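Local coordinates for protein endonuclease NucS (Thermococcus kodakarensis KOD1, PDB 5GKE) that binds double-stranded DNA as a dimer and acts as a mismatch restriction endonuclease, and is predicted to cleave single-stranded ends of branched DNA, at residues 184-189 against 216-221; 28-33 against 116-121; 36-41 against 106-111; 76-81 against 96-101. The protein carries 1 engineered substitution. All blocks are in the same frame, centred on the assembly; numbering follows the deposited sequence.

Contact 1 of 4, residues 184-189 against 216-221; sequences RAELHA and SLTSGA. With nucleotides of chain D.
In the PDDEXK nuclease domain, Ala185 and Leu217 form a single backbone bridge just before two helices, and the start of helix 219-227 meets the DNA. Ala185 N binds Ser216 O (2.7 Å), and Thr218 N binds Ala185 O (2.9 Å). Thr218, the N-cap, sets OG1 between backbone N and carbonyl carbon (chi1 64°), where it accepts from Ala221 N (3.3 Å) and bonds weakly to OP2 of DC4 of chain D. Its side chain crosses Arg184 obliquely, CG2 3.7 Å from Arg184 CD. An alanine in place of Thr218 would probably leave Ala221 N without its capping acceptor and open a gap beside Arg184. Arg184 NE hydrogen-bonds Ser216 OG, which lies 31° out of the guanidinium plane, while NH1 comes edge-on within 2.8 Å of DA3 OP1 of chain D, which also accepts from Ser219 N (3.1 Å). Gly220 fits because a CB would hit the DC4 phosphate. Backbone N-H groups of Ser219 and, weakly, Gly220 thus join Arg184 on phosphates, their positive potential probably steadying the strand.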
# COMPACT_ATOMS: atom_id res chain seq x y z
N ARG A 184 -2.08 1.87 16.88
CA ARG A 184 -2.95 1.02 17.66
C ARG A 184 -2.84 -0.44 17.20
O ARG A 184 -2.92 -0.75 16.01
CB ARG A 184 -4.39 1.50 17.56
CG ARG A 184 -5.41 0.43 17.89
CD ARG A 184 -6.79 1.02 17.95
NE ARG A 184 -6.93 1.83 19.14
CZ ARG A 184 -7.95 1.73 19.98
NH1 ARG A 184 -8.92 0.86 19.73
NH2 ARG A 184 -8.00 2.50 21.06
N ALA A 185 -2.64 -1.34 18.15
CA ALA A 185 -2.36 -2.72 17.83
C ALA A 185 -3.63 -3.51 17.56
O ALA A 185 -4.62 -3.42 18.29
CB ALA A 185 -1.56 -3.36 18.93
N GLU A 186 -3.58 -4.29 16.50
CA GLU A 186 -4.71 -5.08 16.03
C GLU A 186 -4.49 -6.58 16.26
O GLU A 186 -3.43 -6.99 16.75
CB GLU A 186 -4.94 -4.80 14.55
CG GLU A 186 -5.21 -3.34 14.23
CD GLU A 186 -5.10 -3.02 12.74
OE1 GLU A 186 -5.70 -3.75 11.91
OE2 GLU A 186 -4.42 -2.02 12.40
N LEU A 187 -5.47 -7.39 15.88
CA LEU A 187 -5.40 -8.84 16.08
C LEU A 187 -4.17 -9.45 15.45
O LEU A 187 -3.52 -10.31 16.04
CB LEU A 187 -6.65 -9.53 15.51
CG LEU A 187 -7.88 -9.54 16.40
CD1 LEU A 187 -9.04 -10.15 15.65
CD2 LEU A 187 -7.54 -10.36 17.64
N HIS A 188 -3.86 -8.98 14.25
CA HIS A 188 -2.68 -9.39 13.50
C HIS A 188 -1.43 -9.37 14.40
O HIS A 188 -0.66 -10.32 14.41
CB HIS A 188 -2.54 -8.46 12.29
CG HIS A 188 -1.27 -8.62 11.51
ND1 HIS A 188 -0.25 -7.69 11.55
CD2 HIS A 188 -0.87 -9.58 10.64
CE1 HIS A 188 0.73 -8.08 10.75
NE2 HIS A 188 0.38 -9.23 10.19
N ALA A 189 -1.28 -8.30 15.19
CA ALA A 189 -0.09 -8.13 16.02
C ALA A 189 -0.02 -9.20 17.10
O ALA A 189 1.05 -9.74 17.37
CB ALA A 189 -0.06 -6.75 16.66
N SER A 216 -1.74 1.66 21.98
CA SER A 216 -3.07 1.20 22.39
C SER A 216 -3.44 -0.08 21.63
O SER A 216 -2.70 -0.50 20.73
CB SER A 216 -4.14 2.27 22.12
OG SER A 216 -4.24 2.53 20.73
N LEU A 217 -4.58 -0.68 21.98
CA LEU A 217 -5.09 -1.92 21.37
C LEU A 217 -6.52 -1.81 20.88
O LEU A 217 -7.32 -1.08 21.45
CB LEU A 217 -5.06 -3.06 22.38
CG LEU A 217 -3.82 -3.19 23.22
CD1 LEU A 217 -3.99 -4.35 24.17
CD2 LEU A 217 -2.71 -3.43 22.25
N THR A 218 -6.86 -2.58 19.85
CA THR A 218 -8.26 -2.75 19.50
C THR A 218 -8.92 -3.68 20.50
O THR A 218 -8.24 -4.40 21.24
CB THR A 218 -8.45 -3.31 18.10
OG1 THR A 218 -7.90 -4.64 18.04
CG2 THR A 218 -7.76 -2.42 17.09
N SER A 219 -10.25 -3.64 20.54
CA SER A 219 -11.02 -4.53 21.40
C SER A 219 -10.57 -5.99 21.29
O SER A 219 -10.29 -6.66 22.29
CB SER A 219 -12.50 -4.42 21.07
OG SER A 219 -12.69 -4.53 19.67
N GLY A 220 -10.48 -6.48 20.06
CA GLY A 220 -10.19 -7.88 19.83
C GLY A 220 -8.78 -8.23 20.21
O GLY A 220 -8.51 -9.31 20.75
N ALA A 221 -7.86 -7.32 19.93
CA ALA A 221 -6.47 -7.50 20.31
C ALA A 221 -6.35 -7.72 21.81
O ALA A 221 -5.75 -8.70 22.25
CB ALA A 221 -5.64 -6.31 19.87
P DA D 3 -11.13 -0.35 17.79
OP1 DA D 3 -11.00 -0.96 19.13
OP2 DA D 3 -9.95 0.24 17.12
O5' DA D 3 -11.74 -1.46 16.84
C5' DA D 3 -12.70 -2.34 17.35
C4' DA D 3 -13.06 -3.39 16.32
O4' DA D 3 -13.43 -2.73 15.08
C3' DA D 3 -11.93 -4.36 15.97
O3' DA D 3 -12.48 -5.66 15.79
C2' DA D 3 -11.40 -3.79 14.65
C1' DA D 3 -12.70 -3.32 14.02
N9 DA D 3 -12.56 -2.32 12.95
C8 DA D 3 -11.95 -1.10 13.03
N7 DA D 3 -12.02 -0.41 11.91
C5 DA D 3 -12.73 -1.23 11.06
C6 DA D 3 -13.15 -1.07 9.72
N6 DA D 3 -12.88 0.02 8.98
N1 DA D 3 -13.85 -2.08 9.15
C2 DA D 3 -14.12 -3.17 9.89
N3 DA D 3 -13.78 -3.43 11.16
C4 DA D 3 -13.08 -2.41 11.68
P DC D 4 -11.63 -6.97 16.14
OP1 DC D 4 -12.55 -7.97 16.74
OP2 DC D 4 -10.44 -6.50 16.89
O5' DC D 4 -11.18 -7.50 14.70
C5' DC D 4 -12.14 -8.08 13.85
C4' DC D 4 -11.71 -7.99 12.39
O4' DC D 4 -11.70 -6.62 11.94
C3' DC D 4 -10.32 -8.52 12.05
O3' DC D 4 -10.43 -9.88 11.61
C2' DC D 4 -9.82 -7.59 10.92
C1' DC D 4 -10.99 -6.61 10.73
N1 DC D 4 -10.59 -5.20 10.44
C2 DC D 4 -10.96 -4.62 9.22
O2 DC D 4 -11.61 -5.30 8.41
N3 DC D 4 -10.61 -3.32 8.96
C4 DC D 4 -9.90 -2.64 9.87
N4 DC D 4 -9.57 -1.37 9.59
C5 DC D 4 -9.52 -3.21 11.12
C6 DC D 4 -9.89 -4.49 11.36
P DG D 5 -9.11 -10.74 11.25
OP1 DG D 5 -9.48 -12.17 11.37
OP2 DG D 5 -7.98 -10.21 12.03
O5' DG D 5 -8.87 -10.44 9.71
C5' DG D 5 -9.86 -10.78 8.76
C4' DG D 5 -9.54 -10.17 7.40
O4' DG D 5 -9.53 -8.71 7.51
C3' DG D 5 -8.17 -10.55 6.82
O3' DG D 5 -8.31 -10.76 5.43
C2' DG D 5 -7.34 -9.31 7.11
C1' DG D 5 -8.38 -8.24 6.88
N9 DG D 5 -8.01 -6.93 7.41
C8 DG D 5 -7.36 -6.65 8.59
N7 DG D 5 -7.15 -5.37 8.78
C5 DG D 5 -7.68 -4.77 7.64
C6 DG D 5 -7.75 -3.40 7.27
O6 DG D 5 -7.34 -2.42 7.90
N1 DG D 5 -8.37 -3.23 6.03
C2 DG D 5 -8.86 -4.26 5.26
N2 DG D 5 -9.43 -3.91 4.09
N3 DG D 5 -8.81 -5.53 5.60
C4 DG D 5 -8.21 -5.72 6.80

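Contact 2 of 4, residues 28-33 against 116-121; sequences EAMLTI and SVFRAE
Met30 and Phe118 are joined by two backbone hydrogen bonds, Met30 N to Phe118 O and Phe118 N to Met30 O, both 2.8 Å. Thr32 and Ser116 repeat the pattern, and the serine adds a side-chain bond: OG, between the backbone N and the carbonyl carbon (chi1 68°), donates to Thr32 O at 3.2 Å, this carbonyl thus taking two donors of one residue. Serine's small side chain suits this spot, OG lying 3.2 Å from Thr32 CB. These antiparallel strands, 30-42 and 111-118, belong to the PH-like domain. Apolar contacts follow. On the face shared with Thr32, Ser116 and Phe118, Met30 lies side by side with Phe118, pointing the same way, and bends at chi3; its CE meets Ala120 CB (3.7 Å) and approaches Phe118 CD2 obliquely (4.1 Å). Phe118 stacks on Phe34 of the second subunit. On the other face, Leu31 CD1 reaches Val117 CG2 (4.2 Å) beneath helix 14-27. Just before the strand, compact Ala29 sets its CB against Val117 CG1 (3.6 Å).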
# COMPACT_ATOMS: atom_id res chain seq x y z
N GLU A 28 15.71 9.98 -19.38
CA GLU A 28 15.42 9.64 -17.99
C GLU A 28 14.59 10.74 -17.33
O GLU A 28 14.82 11.10 -16.19
CB GLU A 28 16.72 9.44 -17.20
CG GLU A 28 17.14 8.00 -16.99
CD GLU A 28 18.39 7.88 -16.13
OE1 GLU A 28 19.17 8.86 -16.08
OE2 GLU A 28 18.58 6.82 -15.50
N ALA A 29 13.65 11.31 -18.08
CA ALA A 29 12.78 12.36 -17.56
C ALA A 29 11.46 11.78 -17.08
O ALA A 29 11.20 10.58 -17.22
CB ALA A 29 12.52 13.43 -18.63
N MET A 30 10.60 12.63 -16.53
CA MET A 30 9.27 12.18 -16.17
C MET A 30 8.27 12.51 -17.26
O MET A 30 8.23 13.62 -17.78
CB MET A 30 8.85 12.78 -14.84
CG MET A 30 9.47 12.04 -13.68
SD MET A 30 8.53 12.24 -12.17
CE MET A 30 9.42 13.61 -11.47
N LEU A 31 7.48 11.51 -17.60
CA LEU A 31 6.44 11.68 -18.58
C LEU A 31 5.13 11.87 -17.86
O LEU A 31 4.81 11.10 -16.95
CB LEU A 31 6.38 10.49 -19.53
CG LEU A 31 5.48 10.67 -20.74
CD1 LEU A 31 6.05 11.75 -21.62
CD2 LEU A 31 5.37 9.35 -21.49
N THR A 32 4.40 12.90 -18.25
CA THR A 32 3.05 13.09 -17.75
C THR A 32 2.11 13.31 -18.91
O THR A 32 2.39 14.11 -19.80
CB THR A 32 2.96 14.28 -16.76
OG1 THR A 32 3.83 14.05 -15.66
CG2 THR A 32 1.55 14.43 -16.23
N ILE A 33 0.99 12.60 -18.90
CA ILE A 33 -0.01 12.68 -19.95
C ILE A 33 -1.41 12.86 -19.36
O ILE A 33 -1.80 12.14 -18.44
CB ILE A 33 0.03 11.41 -20.82
CG1 ILE A 33 1.34 11.37 -21.62
CG2 ILE A 33 -1.19 11.32 -21.72
CD1 ILE A 33 1.54 10.07 -22.37
N SER A 116 3.75 15.94 -21.52
CA SER A 116 4.79 16.78 -20.95
C SER A 116 6.00 15.97 -20.55
O SER A 116 5.89 14.80 -20.13
CB SER A 116 4.27 17.55 -19.74
OG SER A 116 3.98 16.66 -18.67
N VAL A 117 7.15 16.60 -20.67
CA VAL A 117 8.39 15.98 -20.28
C VAL A 117 9.00 16.84 -19.20
O VAL A 117 9.21 18.04 -19.38
CB VAL A 117 9.36 15.84 -21.47
CG1 VAL A 117 10.73 15.41 -21.00
CG2 VAL A 117 8.80 14.86 -22.47
N PHE A 118 9.27 16.22 -18.06
CA PHE A 118 9.77 16.95 -16.91
C PHE A 118 11.12 16.37 -16.55
O PHE A 118 11.21 15.27 -16.02
CB PHE A 118 8.76 16.86 -15.76
CG PHE A 118 9.19 17.57 -14.49
CD1 PHE A 118 10.11 18.59 -14.51
CD2 PHE A 118 8.64 17.20 -13.27
CE1 PHE A 118 10.48 19.23 -13.33
CE2 PHE A 118 9.00 17.84 -12.10
CZ PHE A 118 9.92 18.85 -12.13
N ARG A 119 12.18 17.14 -16.78
CA ARG A 119 13.49 16.59 -16.51
C ARG A 119 13.79 16.99 -15.09
O ARG A 119 14.38 18.03 -14.84
CB ARG A 119 14.53 17.14 -17.50
CG ARG A 119 13.94 17.31 -18.91
CD ARG A 119 14.85 17.94 -19.98
NE ARG A 119 14.43 17.46 -21.31
CZ ARG A 119 13.36 17.89 -21.98
NH1 ARG A 119 12.60 18.86 -21.49
NH2 ARG A 119 13.07 17.37 -23.17
N ALA A 120 13.49 16.09 -14.17
CA ALA A 120 13.43 16.50 -12.78
C ALA A 120 14.74 16.18 -12.13
O ALA A 120 15.34 15.15 -12.41
CB ALA A 120 12.28 15.83 -12.05
N GLU A 121 15.20 17.09 -11.29
CA GLU A 121 16.48 16.94 -10.65
C GLU A 121 16.23 16.88 -9.16
O GLU A 121 15.64 17.79 -8.60
CB GLU A 121 17.38 18.11 -11.03
CG GLU A 121 18.85 17.95 -10.70
CD GLU A 121 19.68 19.11 -11.21
OE1 GLU A 121 19.09 20.16 -11.58
OE2 GLU A 121 20.92 18.99 -11.26

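Contact 3 of 4, residues 36-41 against 106-111; sequences RCKVHY and EVELEE. With nucleotides of chain D.
Arg36 lays one face of its guanidinium over Glu111 CB and the backbone carbon of Glu110. A bend at chi3 (-36°) sets NE off the extended course; NH2 meets Glu111 OE1 in a salt bridge whose hydrogen bond is weak and bent, guanidinium and carboxylate planes 84° apart. Glu110 crosses the arginine at about a right angle in a long salt bridge, Glu110 OE1 to Arg36 NH1 3.7 Å, and OE1 also bonds Ser51. Lys38 runs extended beside Glu108, its CD 3.5 Å from Glu108 OE1, and NZ stays 4.0 Å from Glu110 OE2, where the opposite charges probably attract, though beyond a salt bridge. His40 turns its edge to Glu108 OE1, NE2 at 3.9 Å, while its ND1 bonds to Glu48 and Glu108 OE2 to Asn91. The sheet face carrying Cys37, Val39, Val107 and Leu109 is apolar: Cys37 CB meets Val107 CG1 (3.9 Å), and the branched valines suit the extended backbone. Tyr41 lies with one ring face against the guanine of DG8 of chain D. Arg36 O accepts from Glu110 N (2.9 Å) and weakly from Glu111 N: two residues facing one, a classic beta bulge in the antiparallel sheet of a PH-like domain.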
# COMPACT_ATOMS: atom_id res chain seq x y z
N ARG A 36 -7.91 11.04 -22.57
CA ARG A 36 -9.01 10.11 -22.52
C ARG A 36 -8.46 8.75 -22.91
O ARG A 36 -7.79 8.62 -23.93
CB ARG A 36 -10.16 10.52 -23.44
CG ARG A 36 -11.49 9.92 -23.02
CD ARG A 36 -12.44 9.78 -24.18
NE ARG A 36 -12.29 10.90 -25.10
CZ ARG A 36 -12.16 10.77 -26.41
NH1 ARG A 36 -12.18 9.57 -26.97
NH2 ARG A 36 -12.02 11.85 -27.17
N CYS A 37 -8.73 7.74 -22.10
CA CYS A 37 -8.13 6.44 -22.38
C CYS A 37 -8.95 5.26 -21.91
O CYS A 37 -9.93 5.40 -21.17
CB CYS A 37 -6.74 6.37 -21.75
SG CYS A 37 -6.71 6.57 -19.97
N LYS A 38 -8.57 4.09 -22.41
CA LYS A 38 -9.00 2.80 -21.88
C LYS A 38 -7.77 2.08 -21.32
O LYS A 38 -6.65 2.27 -21.81
CB LYS A 38 -9.66 1.96 -22.98
CG LYS A 38 -10.97 2.49 -23.54
CD LYS A 38 -11.33 1.67 -24.77
CE LYS A 38 -12.73 1.95 -25.29
NZ LYS A 38 -12.97 1.12 -26.51
N VAL A 39 -7.96 1.26 -20.29
CA VAL A 39 -6.82 0.57 -19.71
C VAL A 39 -7.06 -0.94 -19.60
O VAL A 39 -8.07 -1.40 -19.08
CB VAL A 39 -6.46 1.13 -18.31
CG1 VAL A 39 -5.18 0.46 -17.78
CG2 VAL A 39 -6.26 2.64 -18.39
N HIS A 40 -6.11 -1.71 -20.11
CA HIS A 40 -6.23 -3.16 -20.10
C HIS A 40 -5.04 -3.69 -19.32
O HIS A 40 -3.90 -3.35 -19.62
CB HIS A 40 -6.29 -3.70 -21.53
CG HIS A 40 -7.10 -2.85 -22.46
ND1 HIS A 40 -8.48 -2.85 -22.46
CD2 HIS A 40 -6.72 -1.94 -23.40
CE1 HIS A 40 -8.91 -1.99 -23.37
NE2 HIS A 40 -7.87 -1.43 -23.95
N TYR A 41 -5.31 -4.46 -18.26
CA TYR A 41 -4.23 -4.98 -17.43
C TYR A 41 -4.30 -6.51 -17.30
O TYR A 41 -5.35 -7.08 -17.03
CB TYR A 41 -4.25 -4.32 -16.03
CG TYR A 41 -3.53 -5.15 -14.99
CD1 TYR A 41 -2.14 -5.29 -15.02
CD2 TYR A 41 -4.24 -5.82 -14.00
CE1 TYR A 41 -1.48 -6.08 -14.10
CE2 TYR A 41 -3.59 -6.62 -13.07
CZ TYR A 41 -2.22 -6.75 -13.13
OH TYR A 41 -1.58 -7.54 -12.19
N GLU A 106 -1.84 -2.14 -20.67
CA GLU A 106 -2.00 -1.41 -21.92
C GLU A 106 -2.84 -0.16 -21.74
O GLU A 106 -3.98 -0.23 -21.26
CB GLU A 106 -2.62 -2.30 -22.99
CG GLU A 106 -1.65 -3.25 -23.63
CD GLU A 106 -2.26 -4.02 -24.78
OE1 GLU A 106 -3.49 -4.20 -24.78
OE2 GLU A 106 -1.50 -4.44 -25.68
N VAL A 107 -2.29 0.99 -22.14
CA VAL A 107 -3.09 2.21 -22.09
C VAL A 107 -3.34 2.75 -23.49
O VAL A 107 -2.45 3.30 -24.14
CB VAL A 107 -2.43 3.32 -21.26
CG1 VAL A 107 -3.33 4.54 -21.20
CG2 VAL A 107 -2.14 2.82 -19.87
N GLU A 108 -4.59 2.59 -23.94
CA GLU A 108 -5.01 3.08 -25.24
C GLU A 108 -5.31 4.56 -25.16
O GLU A 108 -6.24 4.98 -24.47
CB GLU A 108 -6.25 2.32 -25.71
CG GLU A 108 -6.64 2.63 -27.15
CD GLU A 108 -8.00 2.06 -27.54
OE1 GLU A 108 -8.51 1.15 -26.84
OE2 GLU A 108 -8.56 2.54 -28.56
N LEU A 109 -4.57 5.38 -25.90
CA LEU A 109 -4.79 6.81 -25.82
C LEU A 109 -5.78 7.22 -26.90
O LEU A 109 -5.44 7.25 -28.08
CB LEU A 109 -3.47 7.55 -25.99
CG LEU A 109 -2.40 7.14 -24.99
CD1 LEU A 109 -1.05 7.72 -25.37
CD2 LEU A 109 -2.79 7.60 -23.61
N GLU A 110 -7.00 7.53 -26.49
CA GLU A 110 -8.03 7.89 -27.45
C GLU A 110 -7.94 9.36 -27.86
O GLU A 110 -8.11 9.69 -29.02
CB GLU A 110 -9.41 7.59 -26.88
CG GLU A 110 -9.61 6.13 -26.59
CD GLU A 110 -10.94 5.84 -25.96
OE1 GLU A 110 -11.30 6.54 -24.97
OE2 GLU A 110 -11.64 4.92 -26.45
N GLU A 111 -7.73 10.23 -26.88
CA GLU A 111 -7.40 11.62 -27.15
C GLU A 111 -6.38 12.16 -26.15
O GLU A 111 -6.63 12.19 -24.96
CB GLU A 111 -8.67 12.47 -27.11
CG GLU A 111 -8.44 13.94 -27.40
CD GLU A 111 -9.74 14.70 -27.52
OE1 GLU A 111 -10.82 14.06 -27.38
OE2 GLU A 111 -9.70 15.93 -27.76
P DG D 8 -5.77 -5.39 -6.07
OP1 DG D 8 -5.70 -3.96 -6.46
OP2 DG D 8 -7.10 -6.02 -5.88
O5' DG D 8 -4.97 -6.21 -7.18
C5' DG D 8 -4.82 -7.61 -7.05
C4' DG D 8 -3.42 -8.03 -7.47
O4' DG D 8 -3.18 -7.59 -8.82
C3' DG D 8 -2.30 -7.43 -6.63
O3' DG D 8 -1.23 -8.34 -6.52
C2' DG D 8 -1.89 -6.19 -7.42
C1' DG D 8 -2.11 -6.66 -8.85
N9 DG D 8 -2.47 -5.57 -9.74
C8 DG D 8 -3.69 -4.94 -9.81
N7 DG D 8 -3.72 -3.98 -10.68
C5 DG D 8 -2.44 -3.96 -11.22
C6 DG D 8 -1.89 -3.13 -12.21
O6 DG D 8 -2.44 -2.21 -12.83
N1 DG D 8 -0.56 -3.44 -12.46
C2 DG D 8 0.15 -4.44 -11.83
N2 DG D 8 1.43 -4.60 -12.21
N3 DG D 8 -0.36 -5.23 -10.89
C4 DG D 8 -1.66 -4.93 -10.64

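Contact 4 of 4, residues 76-81 against 96-101; sequences NWQPPG and SIRRKP. With nucleotides of chain D; nucleotides of chain C.
Arg98 and Pro79 meet at about a right angle, with Pro79 CG 3.5 Å above the centre of the guanidinium; Pro101 CD covers the opposite face at 3.6 Å, so the flat group is held between two proline rings. Gln78 crosses Arg98 obliquely, amide and guanidinium planes 82° apart, with NE2 3.3 Å from Arg98 CB and donating weakly to Ser96 O (3.5 Å). A bend at chi2 (-82°) turns CD from an extended course, and CG packs on Ser96 OG, a buried hydroxyl with no modelled partner. Trp77 N and Asn76 ND2 both donate to O6 of DG8 of chain D, at 2.9 and 3.0 Å, while the broad indole covers the base. An alanine in place of Trp77 would probably leave that face of the guanine without its aromatic cover and the base less firmly stacked. Gln78 OE1 is modelled doubtfully close to N2 of the same base. Strand 76-78 pairs with 64-67 and strand 92-98 with 103-109, where Glu103 holds Arg98 by a salt bridge and Leu105 touches Gln78.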
# COMPACT_ATOMS: atom_id res chain seq x y z
N ASN A 76 -4.68 1.98 -11.97
CA ASN A 76 -3.80 0.98 -12.60
C ASN A 76 -2.34 1.43 -12.50
O ASN A 76 -2.05 2.63 -12.38
CB ASN A 76 -4.16 0.73 -14.06
CG ASN A 76 -5.37 -0.19 -14.23
OD1 ASN A 76 -6.42 0.23 -14.71
ND2 ASN A 76 -5.21 -1.45 -13.85
N TRP A 77 -1.43 0.46 -12.49
CA TRP A 77 -0.02 0.81 -12.36
C TRP A 77 0.89 -0.33 -12.78
O TRP A 77 0.47 -1.47 -12.91
CB TRP A 77 0.33 1.20 -10.92
CG TRP A 77 0.29 0.01 -10.00
CD1 TRP A 77 1.34 -0.76 -9.61
CD2 TRP A 77 -0.87 -0.55 -9.41
NE1 TRP A 77 0.91 -1.77 -8.80
CE2 TRP A 77 -0.46 -1.67 -8.66
CE3 TRP A 77 -2.23 -0.23 -9.44
CZ2 TRP A 77 -1.34 -2.46 -7.94
CZ3 TRP A 77 -3.11 -1.01 -8.72
CH2 TRP A 77 -2.67 -2.12 -7.98
N GLN A 78 2.16 0.02 -12.99
CA GLN A 78 3.24 -0.95 -12.91
C GLN A 78 4.29 -0.41 -11.97
O GLN A 78 4.56 0.78 -11.96
CB GLN A 78 3.85 -1.22 -14.29
CG GLN A 78 3.02 -2.10 -15.20
CD GLN A 78 3.18 -3.58 -14.91
OE1 GLN A 78 2.92 -4.04 -13.79
NE2 GLN A 78 3.61 -4.34 -15.92
N PRO A 79 4.88 -1.29 -11.16
CA PRO A 79 5.97 -0.96 -10.24
C PRO A 79 7.31 -0.80 -10.98
O PRO A 79 7.40 -1.21 -12.13
CB PRO A 79 5.98 -2.16 -9.28
CG PRO A 79 5.42 -3.28 -10.09
CD PRO A 79 4.39 -2.67 -10.99
N PRO A 80 8.33 -0.20 -10.33
CA PRO A 80 9.64 0.04 -10.94
C PRO A 80 10.16 -1.19 -11.66
O PRO A 80 9.93 -2.29 -11.18
CB PRO A 80 10.54 0.34 -9.74
CG PRO A 80 9.66 0.86 -8.72
CD PRO A 80 8.32 0.19 -8.91
N GLY A 81 10.84 -1.03 -12.79
CA GLY A 81 11.34 -2.16 -13.53
C GLY A 81 10.56 -2.53 -14.78
O GLY A 81 11.10 -3.19 -15.67
N SER A 96 4.32 -0.90 -21.49
CA SER A 96 4.76 -1.33 -20.13
C SER A 96 4.65 -2.85 -19.78
O SER A 96 3.64 -3.32 -19.25
CB SER A 96 4.02 -0.56 -19.04
OG SER A 96 4.61 -0.83 -17.78
N ILE A 97 5.65 -3.62 -20.19
CA ILE A 97 5.77 -5.03 -19.84
C ILE A 97 6.62 -5.26 -18.59
O ILE A 97 7.62 -4.58 -18.36
CB ILE A 97 6.36 -5.82 -21.02
CG1 ILE A 97 5.32 -5.93 -22.14
CG2 ILE A 97 6.84 -7.19 -20.59
CD1 ILE A 97 5.87 -6.44 -23.46
N ARG A 98 6.22 -6.21 -17.76
CA ARG A 98 7.02 -6.58 -16.60
C ARG A 98 7.40 -8.05 -16.70
O ARG A 98 6.61 -8.90 -17.17
CB ARG A 98 6.25 -6.29 -15.31
CG ARG A 98 7.05 -6.32 -14.05
CD ARG A 98 6.13 -6.01 -12.87
NE ARG A 98 6.75 -6.33 -11.58
CZ ARG A 98 6.07 -6.71 -10.50
NH1 ARG A 98 4.75 -6.81 -10.57
NH2 ARG A 98 6.69 -6.98 -9.36
N ARG A 99 8.62 -8.35 -16.27
CA ARG A 99 9.06 -9.73 -16.22
C ARG A 99 9.18 -10.16 -14.75
O ARG A 99 9.62 -9.37 -13.91
CB ARG A 99 10.38 -9.89 -16.96
CG ARG A 99 10.38 -10.96 -18.02
CD ARG A 99 11.47 -10.67 -19.06
NE ARG A 99 11.18 -11.29 -20.35
CZ ARG A 99 11.66 -10.88 -21.51
NH1 ARG A 99 12.47 -9.82 -21.57
NH2 ARG A 99 11.33 -11.52 -22.63
N LYS A 100 8.78 -11.39 -14.45
CA LYS A 100 8.83 -11.91 -13.07
C LYS A 100 8.16 -11.00 -12.02
O LYS A 100 8.83 -10.26 -11.31
CB LYS A 100 10.26 -12.23 -12.65
CG LYS A 100 10.31 -13.34 -11.58
CD LYS A 100 11.69 -13.96 -11.42
CE LYS A 100 11.70 -14.98 -10.29
NZ LYS A 100 11.78 -14.29 -8.97
N PRO A 101 6.83 -11.04 -11.95
CA PRO A 101 6.06 -11.96 -12.80
C PRO A 101 5.73 -11.31 -14.11
O PRO A 101 5.98 -10.12 -14.29
CB PRO A 101 4.79 -12.21 -11.99
CG PRO A 101 4.62 -10.96 -11.18
CD PRO A 101 6.00 -10.40 -10.91
P DG D 8 -5.77 -5.39 -6.07
OP1 DG D 8 -5.70 -3.96 -6.46
OP2 DG D 8 -7.10 -6.02 -5.88
O5' DG D 8 -4.97 -6.21 -7.18
C5' DG D 8 -4.82 -7.61 -7.05
C4' DG D 8 -3.42 -8.03 -7.47
O4' DG D 8 -3.18 -7.59 -8.82
C3' DG D 8 -2.30 -7.43 -6.63
O3' DG D 8 -1.23 -8.34 -6.52
C2' DG D 8 -1.89 -6.19 -7.42
C1' DG D 8 -2.11 -6.66 -8.85
N9 DG D 8 -2.47 -5.57 -9.74
C8 DG D 8 -3.69 -4.94 -9.81
N7 DG D 8 -3.72 -3.98 -10.68
C5 DG D 8 -2.44 -3.96 -11.22
C6 DG D 8 -1.89 -3.13 -12.21
O6 DG D 8 -2.44 -2.21 -12.83
N1 DG D 8 -0.56 -3.44 -12.46
C2 DG D 8 0.15 -4.44 -11.83
N2 DG D 8 1.43 -4.60 -12.21
N3 DG D 8 -0.36 -5.23 -10.89
C4 DG D 8 -1.66 -4.93 -10.64
P DG C 2 13.12 -16.24 -6.66
OP1 DG C 2 14.25 -17.07 -7.14
OP2 DG C 2 11.82 -16.30 -7.36
O5' DG C 2 12.81 -16.59 -5.13
C5' DG C 2 13.25 -17.82 -4.59
C4' DG C 2 12.99 -17.88 -3.09
O4' DG C 2 13.79 -16.89 -2.40
C3' DG C 2 11.55 -17.63 -2.68
O3' DG C 2 11.20 -18.53 -1.66
C2' DG C 2 11.57 -16.18 -2.18
C1' DG C 2 12.97 -16.07 -1.60
N9 DG C 2 13.51 -14.71 -1.67
C8 DG C 2 13.48 -13.86 -2.74
N7 DG C 2 14.05 -12.71 -2.52
C5 DG C 2 14.50 -12.81 -1.21
C6 DG C 2 15.20 -11.86 -0.42
O6 DG C 2 15.57 -10.73 -0.74
N1 DG C 2 15.45 -12.35 0.86
C2 DG C 2 15.09 -13.59 1.31
N2 DG C 2 15.43 -13.87 2.57
N3 DG C 2 14.44 -14.49 0.58
C4 DG C 2 14.18 -14.03 -0.67

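Overall arrangement
Contacts 2, 3 and 4 lie in the PH-like domain, whereas contact 1 belongs to the nuclease domain on the other side of the chain's centre, about 35 to 43 Å away between centres. Strand 30-42 serves both contact 2 and contact 3, with centres about 20 Å apart. Contacts 3 and 4 touch directly, Val39 CG1 lying 3.3 Å from Asn76 OD1, and together they enclose DG8 of chain D: Tyr41 covers one face of the guanine and Trp77 the other. Contact 1 grips the backbone of the same strand, with the Ala185 side chain about 10 Å from the magnesium ion bound by Glu179 and Gln192. The guanine contacts and the metal site thus lie on separate domains.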